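Side-chain contacts in putative metallopeptidase (Shewanella baltica OS155, PDB 3IEH), which probably acts as a zinc-dependent carboxypeptidase of the peptidase M14 family, with a related activity on ester bonds also possible: residues A[190-193]-A[194-198]; A[225-229]-A[230-234]; A[251-254]-A[255-259]. All coordinates share one frame; numbering follows the deposited sequence.

How the contacts relate
From the N terminus the three contacts follow one another in series; none nests within or crosses another. Each is local, and together they illustrate three ways of starting a helix. Contact 1 forms the first turns of helix 191-201, reached from strand 179-183. Contact 2 closes the loop that leaves the edge strand 221-223 and enters helix 230-237, beside the zinc site. Contact 3 turns the chain from strand 242-248 into helix 253-271. That last helix also meets contact 1, through side chains nearer its C-terminal end. Contacts 2 and 3 lie on opposite sides of the chain's centre, yet strand 165-172 meets both, through Thr-168 and His-170 at Glu-231 and through Glu-171 at Arg-256.

Contact 1: residues A[190-193]-A[194-198]; sequences GRFS and LDLRD
Phe-192 and Leu-196, one turn apart at the start of helix 191-201, make the packed side of this contact. The CD1 methyl of Leu-196 sits over one face of the Phe-192 ring, 4.2 Å from the ring centroid and 21° off the normal, a CH-pi contact displaced toward the rim at CZ. The ring can receive it because CG stands opposite the backbone N (chi1 179°). Beyond the helix, both side chains rest on Ala-243 of strand 242-248, so this face is pressed against the central sheet. Ser-193 is buried as well, and its hydroxyl is bonded to Glu-184 OE2 and Ser-182 OG.

The outer side is held more loosely, although Leu-270 and His-266 of helix 253-271 border it. Arg-191 and Asp-195 run alongside each other, and NH2 of Arg-191 comes 3.4 Å from OD1 of Asp-195. The guanidinium and carboxylate planes are 68° apart and the oxygen lies well out of the former: a salt bridge of charges alone. That oxygen is also hydrogen-bonded to a glycerol, probably from the crystallisation liquor. Leu-194, exposed like Arg-191, lays its CG 3.3 Å from Gly-190 O.

Backbone bonds along the helix hold both rows of side chains in place. Leu-194 N reaches Gly-190 O at 3.0 Å, Asp-195 N reaches Arg-191 O at 2.8 Å, and Arg-197 N reaches Ser-193 O at 3.1 Å, whereas the bond from Leu-196 N to Phe-192 O is weak.

Gly-190, at the N-cap, has no side chain to offer, and its N shares Glu-184 OE2 with Ser-193. The chemistry suggests that apolar packing fixes the inner face, while the helix start would tend to favour the ionised form of Glu-184 and Arg-191 probably that of Asp-195.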
loop_
_atom_site.group_PDB
_atom_site.type_symbol
_atom_site.label_atom_id
_atom_site.label_comp_id
_atom_site.label_asym_id
_atom_site.label_seq_id
_atom_site.Cartn_x
_atom_site.Cartn_y
_atom_site.Cartn_z
ATOM N N GLY A 190 -19.977 1.799 -2.505
ATOM C CA GLY A 190 -20.393 3.183 -2.584
ATOM C C GLY A 190 -19.359 4.008 -3.318
ATOM O O GLY A 190 -18.510 3.477 -4.063
ATOM N N ARG A 191 -19.408 5.315 -3.075
ATOM C CA ARG A 191 -18.512 6.261 -3.745
ATOM C C ARG A 191 -17.018 5.983 -3.517
ATOM O O ARG A 191 -16.213 6.102 -4.431
ATOM C CB ARG A 191 -18.912 7.704 -3.386
ATOM C CG ARG A 191 -17.776 8.660 -3.001
ATOM C CD ARG A 191 -17.897 10.017 -3.691
ATOM N NE ARG A 191 -17.455 9.901 -5.082
ATOM C CZ ARG A 191 -17.055 10.917 -5.839
ATOM N NH1 ARG A 191 -17.035 12.162 -5.361
ATOM N NH2 ARG A 191 -16.670 10.682 -7.088
ATOM N N PHE A 192 -16.659 5.611 -2.300
ATOM C CA PHE A 192 -15.286 5.259 -1.977
ATOM C C PHE A 192 -14.696 4.229 -2.978
ATOM O O PHE A 192 -13.700 4.493 -3.632
ATOM C CB PHE A 192 -15.248 4.699 -0.554
ATOM C CG PHE A 192 -13.891 4.272 -0.118
ATOM C CD1 PHE A 192 -12.947 5.211 0.243
ATOM C CD2 PHE A 192 -13.548 2.921 -0.084
ATOM C CE1 PHE A 192 -11.659 4.811 0.624
ATOM C CE2 PHE A 192 -12.291 2.518 0.301
ATOM C CZ PHE A 192 -11.340 3.464 0.663
ATOM N N SER A 193 -15.358 3.077 -3.074
ATOM C CA SER A 193 -14.999 1.982 -3.963
ATOM C C SER A 193 -15.023 2.424 -5.417
ATOM O O SER A 193 -14.052 2.231 -6.155
ATOM C CB SER A 193 -15.971 0.788 -3.759
ATOM O OG SER A 193 -15.923 0.309 -2.414
ATOM N N LEU A 194 -16.134 3.034 -5.828
ATOM C CA LEU A 194 -16.327 3.407 -7.236
ATOM C C LEU A 194 -15.381 4.498 -7.726
ATOM O O LEU A 194 -15.000 4.489 -8.892
ATOM C CB LEU A 194 -17.780 3.801 -7.489
ATOM C CG LEU A 194 -18.781 2.656 -7.270
ATOM C CD1 LEU A 194 -20.179 3.198 -7.407
ATOM C CD2 LEU A 194 -18.554 1.458 -8.221
ATOM N N ASP A 195 -14.994 5.419 -6.842
ATOM C CA ASP A 195 -14.099 6.495 -7.226
ATOM C C ASP A 195 -12.686 5.987 -7.421
ATOM O O ASP A 195 -11.986 6.430 -8.329
ATOM C CB ASP A 195 -14.090 7.632 -6.201
ATOM C CG ASP A 195 -13.182 8.794 -6.633
ATOM O OD1 ASP A 195 -13.511 9.462 -7.635
ATOM O OD2 ASP A 195 -12.134 9.028 -5.994
ATOM N N LEU A 196 -12.238 5.084 -6.552
ATOM C CA LEU A 196 -10.905 4.491 -6.705
ATOM C C LEU A 196 -10.831 3.685 -7.993
ATOM O O LEU A 196 -9.912 3.844 -8.793
ATOM C CB LEU A 196 -10.564 3.653 -5.499
ATOM C CG LEU A 196 -10.292 4.504 -4.241
ATOM C CD1 LEU A 196 -10.083 3.611 -3.012
ATOM C CD2 LEU A 196 -9.101 5.468 -4.443
ATOM N N ARG A 197 -11.849 2.865 -8.222
ATOM C CA ARG A 197 -11.952 2.064 -9.441
ATOM C C ARG A 197 -11.865 2.984 -10.682
ATOM O O ARG A 197 -11.065 2.732 -11.595
ATOM C CB ARG A 197 -13.257 1.258 -9.382
ATOM C CG ARG A 197 -13.465 0.250 -10.469
ATOM C CD ARG A 197 -13.866 0.886 -11.797
ATOM N NE ARG A 197 -15.023 1.765 -11.679
ATOM C CZ ARG A 197 -16.297 1.371 -11.682
ATOM N NH1 ARG A 197 -16.602 0.087 -11.770
ATOM N NH2 ARG A 197 -17.277 2.272 -11.591
ATOM N N ASP A 198 -12.658 4.060 -10.692
ATOM C CA ASP A 198 -12.627 5.042 -11.779
ATOM C C ASP A 198 -11.274 5.757 -11.941
ATOM O O ASP A 198 -10.848 6.025 -13.068
ATOM C CB ASP A 198 -13.759 6.083 -11.618
ATOM C CG ASP A 198 -15.168 5.463 -11.758
ATOM O OD1 ASP A 198 -15.341 4.437 -12.458
ATOM O OD2 ASP A 198 -16.108 6.002 -11.156
#

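Contact 2: residues A[225-229]-A[230-234]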
loop_
_atom_site.group_PDB
_atom_site.type_symbol
_atom_site.label_atom_id
_atom_site.label_comp_id
_atom_site.label_asym_id
_atom_site.label_seq_id
_atom_site.Cartn_x
_atom_site.Cartn_y
_atom_site.Cartn_z
ATOM N N HIS A 225 -13.999 -8.751 0.482
ATOM C CA HIS A 225 -13.424 -10.078 0.457
ATOM C C HIS A 225 -12.361 -10.129 1.537
ATOM O O HIS A 225 -11.347 -9.444 1.444
ATOM C CB HIS A 225 -12.788 -10.362 -0.897
ATOM C CG HIS A 225 -11.872 -11.543 -0.880
ATOM N ND1 HIS A 225 -12.335 -12.838 -0.766
ATOM C CD2 HIS A 225 -10.522 -11.629 -0.952
ATOM C CE1 HIS A 225 -11.309 -13.672 -0.770
ATOM N NE2 HIS A 225 -10.198 -12.964 -0.883
ATOM N N PHE A 226 -12.594 -10.948 2.558
ATOM C CA PHE A 226 -11.672 -11.047 3.698
ATOM C C PHE A 226 -10.745 -12.245 3.580
ATOM O O PHE A 226 -11.173 -13.350 3.317
ATOM C CB PHE A 226 -12.445 -11.064 5.020
ATOM C CG PHE A 226 -13.002 -9.723 5.396
ATOM C CD1 PHE A 226 -14.213 -9.283 4.870
ATOM C CD2 PHE A 226 -12.303 -8.872 6.245
ATOM C CE1 PHE A 226 -14.726 -8.039 5.210
ATOM C CE2 PHE A 226 -12.818 -7.627 6.581
ATOM C CZ PHE A 226 -14.026 -7.213 6.077
ATOM N N ASP A 227 -9.458 -11.983 3.749
ATOM C CA ASP A 227 -8.393 -12.975 3.697
ATOM C C ASP A 227 -7.491 -12.671 4.905
ATOM O O ASP A 227 -7.888 -11.918 5.787
ATOM C CB ASP A 227 -7.633 -12.846 2.352
ATOM C CG ASP A 227 -6.990 -11.483 2.171
ATOM O OD1 ASP A 227 -7.124 -10.664 3.105
ATOM O OD2 ASP A 227 -6.359 -11.211 1.114
ATOM N N THR A 228 -6.290 -13.244 4.938
ATOM C CA THR A 228 -5.319 -13.039 6.003
ATOM C C THR A 228 -4.291 -11.972 5.627
ATOM O O THR A 228 -3.185 -11.961 6.144
ATOM C CB THR A 228 -4.587 -14.348 6.339
ATOM O OG1 THR A 228 -3.954 -14.848 5.161
ATOM C CG2 THR A 228 -5.543 -15.379 6.853
ATOM N N SER A 229 -4.674 -11.057 4.745
ATOM C CA SER A 229 -3.823 -9.931 4.340
ATOM C C SER A 229 -3.819 -8.807 5.376
ATOM O O SER A 229 -4.727 -8.679 6.176
ATOM C CB SER A 229 -4.294 -9.338 3.010
ATOM O OG SER A 229 -5.481 -8.590 3.192
ATOM N N PHE A 230 -2.795 -7.973 5.310
ATOM C CA PHE A 230 -2.637 -6.854 6.223
ATOM C C PHE A 230 -3.888 -5.957 6.247
ATOM O O PHE A 230 -4.391 -5.606 7.312
ATOM C CB PHE A 230 -1.389 -6.077 5.778
ATOM C CG PHE A 230 -1.114 -4.831 6.560
ATOM C CD1 PHE A 230 -0.633 -4.902 7.866
ATOM C CD2 PHE A 230 -1.289 -3.574 5.973
ATOM C CE1 PHE A 230 -0.346 -3.729 8.597
ATOM C CE2 PHE A 230 -0.987 -2.401 6.683
ATOM C CZ PHE A 230 -0.520 -2.476 8.002
ATOM N N GLU A 231 -4.374 -5.603 5.060
ATOM C CA GLU A 231 -5.565 -4.754 4.879
ATOM C C GLU A 231 -6.812 -5.377 5.513
ATOM O O GLU A 231 -7.495 -4.727 6.312
ATOM C CB GLU A 231 -5.864 -4.553 3.384
ATOM C CG GLU A 231 -4.641 -4.430 2.439
ATOM C CD GLU A 231 -4.035 -5.758 1.895
ATOM O OE1 GLU A 231 -4.724 -6.527 1.176
ATOM O OE2 GLU A 231 -2.832 -5.983 2.131
ATOM N N ALA A 232 -7.135 -6.619 5.139
ATOM C CA ALA A 232 -8.378 -7.268 5.678
ATOM C C ALA A 232 -8.314 -7.315 7.201
ATOM O O ALA A 232 -9.283 -7.030 7.898
ATOM C CB ALA A 232 -8.631 -8.726 5.076
ATOM N N CYS A 233 -7.133 -7.632 7.708
ATOM C CA CYS A 233 -6.916 -7.717 9.137
ATOM C C CYS A 233 -7.153 -6.377 9.862
ATOM O O CYS A 233 -7.792 -6.338 10.916
ATOM C CB CYS A 233 -5.505 -8.209 9.401
ATOM S SG CYS A 233 -5.256 -8.572 11.164
ATOM N N LEU A 234 -6.630 -5.300 9.284
ATOM C CA LEU A 234 -6.799 -3.961 9.833
ATOM C C LEU A 234 -8.252 -3.513 9.733
ATOM O O LEU A 234 -8.760 -2.851 10.652
ATOM C CB LEU A 234 -5.883 -2.955 9.142
ATOM C CG LEU A 234 -4.417 -2.963 9.557
ATOM C CD1 LEU A 234 -3.649 -1.960 8.720
ATOM C CD2 LEU A 234 -4.299 -2.643 11.056
#
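Ser-229 meets Ala-232 through its hydroxyl: Ala-232 N donates to Ser-229 OG over 3.2 Å, almost straight at 168°, capping the first turn of helix 230-237. The backbone adds a bond from Cys-233 N to Ser-229 O at 3.0 Å. Glu-231 folds back so that its OE1 lies 3.0 Å from Ser-229 OG. The Phe-226 ring has Ala-232 O at its edge, 3.8 Å from CE2, while CD2 of Phe-226 packs 3.9 Å from Ala-232 CB.

The next shell orients the cap. Ser-229 OG donates a hydrogen bond to Asp-227 OD1 (2.6 Å), arriving on the syn side close to the carboxylate plane. Ser-229 N donates to the same oxygen at 3.0 Å but from above that plane, so two donors grip one atom and fix the serine's rotation. Asp-227 can offer it because CG lies between the backbone N and carbonyl carbon (chi1 61°).

Farther out, Glu-231 has OE2 bonded to Asn-128 and OE1 to an unidentified ligand, and it packs on His-170, a zinc ligand. Phe-226 stacks edge-to-face with Phe-183, and Phe-230 does so with Phe-131. Thus an Asx turn at Asp-227 runs into a serine N-cap, a classic loop-to-helix junction, here bordering the zinc site of this putative M14-family metallopeptidase.

Contact 3: residues A[251-254]-A[255-259]; sequences QNFD and QRVLA
The guanidinium of Arg-256 and the ring of Phe-253 meet almost perpendicularly, their planes 85° apart. One guanidinium face receives Phe-253 CD1, 3.4 Å above the plane and offset toward the rim; in turn, Arg-256 NH2 lies at the edge of the ring, near its plane. At the guanidinium edge NH1 donates to Gln-251 O, 3.0 Å away and in plane, with an N-H...O angle of 160°. Obliquely to the phenyl ring comes Val-257, whose CG2 is 3.6 Å from Phe-253 CE2. Trp-13 joins the cluster, making a cation-pi contact with Arg-256 and meeting the Phe-253 ring at a small angle.

Arg-256 gets its head back to the residues before the helix by two bends: the one at chi2 lays CD 3.3 Å from Asn-252 O, and the one at chi3 then swings the guanidinium back to Gln-251 O. Its NE forms a salt bridge with Glu-171, next in sequence to the zinc ligand His-170.

Asn-252 is the N-cap of helix 253-271. With CG opposite its backbone N (chi1 178°), OD1 accepts from Gln-255 N at 3.1 Å, in the carbonyl plane and on a lone pair. The helix then continues with Arg-256 N bonded to Asn-252 O at 3.1 Å and Val-257 N to Phe-253 O at 2.9 Å. The Asp-254 carboxylate is bonded to Ser-15 OG and Asp-16 N.

Putting a leucine in place of Arg-256 would probably leave Gln-251 O without this donor, Glu-171 without this charge partner and the preceding loop held less firmly. One buried side chain thus serves three chemistries, an ion pair, a carbonyl bond and aromatic contacts, which is consistent with its tying the helix start to strand 165-172.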
loop_
_atom_site.group_PDB
_atom_site.type_symbol
_atom_site.label_atom_id
_atom_site.label_comp_id
_atom_site.label_asym_id
_atom_site.label_seq_id
_atom_site.Cartn_x
_atom_site.Cartn_y
_atom_site.Cartn_z
ATOM N N GLN A 251 1.837 -2.929 -17.897
ATOM C CA GLN A 251 1.798 -1.621 -18.529
ATOM C C GLN A 251 3.074 -0.850 -18.184
ATOM O O GLN A 251 3.890 -1.263 -17.345
ATOM C CB GLN A 251 0.570 -0.819 -18.035
ATOM C CG GLN A 251 -0.813 -1.441 -18.320
ATOM C CD GLN A 251 -1.154 -1.568 -19.801
ATOM O OE1 GLN A 251 -0.442 -1.027 -20.637
ATOM N NE2 GLN A 251 -2.253 -2.290 -20.131
ATOM N N ASN A 252 3.203 0.302 -18.816
ATOM C CA ASN A 252 4.302 1.228 -18.629
ATOM C C ASN A 252 4.514 1.659 -17.166
ATOM O O ASN A 252 3.597 2.103 -16.471
ATOM C CB ASN A 252 4.100 2.456 -19.519
ATOM C CG ASN A 252 5.185 3.490 -19.334
ATOM O OD1 ASN A 252 5.209 4.234 -18.337
ATOM N ND2 ASN A 252 6.098 3.553 -20.301
ATOM N N PHE A 253 5.765 1.551 -16.735
ATOM C CA PHE A 253 6.112 1.792 -15.355
ATOM C C PHE A 253 5.713 3.214 -14.866
ATOM O O PHE A 253 5.037 3.325 -13.834
ATOM C CB PHE A 253 7.588 1.476 -15.103
ATOM C CG PHE A 253 7.973 1.617 -13.665
ATOM C CD1 PHE A 253 7.701 0.601 -12.776
ATOM C CD2 PHE A 253 8.560 2.793 -13.187
ATOM C CE1 PHE A 253 8.034 0.723 -11.427
ATOM C CE2 PHE A 253 8.885 2.929 -11.839
ATOM C CZ PHE A 253 8.624 1.878 -10.955
ATOM N N ASP A 254 6.063 4.275 -15.602
ATOM C CA ASP A 254 5.711 5.639 -15.163
ATOM C C ASP A 254 4.204 5.916 -15.125
ATOM O O ASP A 254 3.726 6.687 -14.282
ATOM C CB ASP A 254 6.471 6.700 -15.955
ATOM C CG ASP A 254 7.980 6.679 -15.653
ATOM O OD1 ASP A 254 8.404 6.518 -14.482
ATOM O OD2 ASP A 254 8.755 6.840 -16.597
ATOM N N GLN A 255 3.450 5.264 -15.997
ATOM C CA GLN A 255 1.995 5.344 -15.942
ATOM C C GLN A 255 1.487 4.747 -14.638
ATOM O O GLN A 255 0.523 5.258 -14.037
ATOM C CB GLN A 255 1.363 4.605 -17.117
ATOM C CG GLN A 255 1.303 5.436 -18.361
ATOM C CD GLN A 255 0.241 6.529 -18.259
ATOM O OE1 GLN A 255 -0.954 6.239 -18.075
ATOM N NE2 GLN A 255 0.666 7.779 -18.396
ATOM N N ARG A 256 2.145 3.669 -14.198
ATOM C CA ARG A 256 1.770 3.014 -12.942
ATOM C C ARG A 256 2.113 3.915 -11.756
ATOM O O ARG A 256 1.314 4.071 -10.848
ATOM C CB ARG A 256 2.413 1.619 -12.846
ATOM C CG ARG A 256 1.796 0.627 -13.845
ATOM C CD ARG A 256 2.828 -0.335 -14.426
ATOM N NE ARG A 256 3.623 -0.944 -13.376
ATOM C CZ ARG A 256 4.784 -1.567 -13.571
ATOM N NH1 ARG A 256 5.300 -1.701 -14.782
ATOM N NH2 ARG A 256 5.434 -2.069 -12.539
ATOM N N VAL A 257 3.295 4.534 -11.797
ATOM C CA VAL A 257 3.705 5.483 -10.771
ATOM C C VAL A 257 2.646 6.582 -10.649
ATOM O O VAL A 257 2.193 6.899 -9.544
ATOM C CB VAL A 257 5.057 6.149 -11.105
ATOM C CG1 VAL A 257 5.362 7.257 -10.098
ATOM C CG2 VAL A 257 6.169 5.133 -11.159
ATOM N N LEU A 258 2.257 7.163 -11.783
ATOM C CA LEU A 258 1.249 8.249 -11.807
ATOM C C LEU A 258 -0.117 7.775 -11.371
ATOM O O LEU A 258 -0.835 8.504 -10.670
ATOM C CB LEU A 258 1.146 8.886 -13.197
ATOM C CG LEU A 258 2.409 9.642 -13.645
ATOM C CD1 LEU A 258 2.218 10.176 -15.043
ATOM C CD2 LEU A 258 2.802 10.774 -12.704
ATOM N N ALA A 259 -0.479 6.559 -11.767
ATOM C CA ALA A 259 -1.774 5.952 -11.342
ATOM C C ALA A 259 -1.822 5.737 -9.832
ATOM O O ALA A 259 -2.846 5.973 -9.193
ATOM C CB ALA A 259 -2.022 4.605 -12.073
#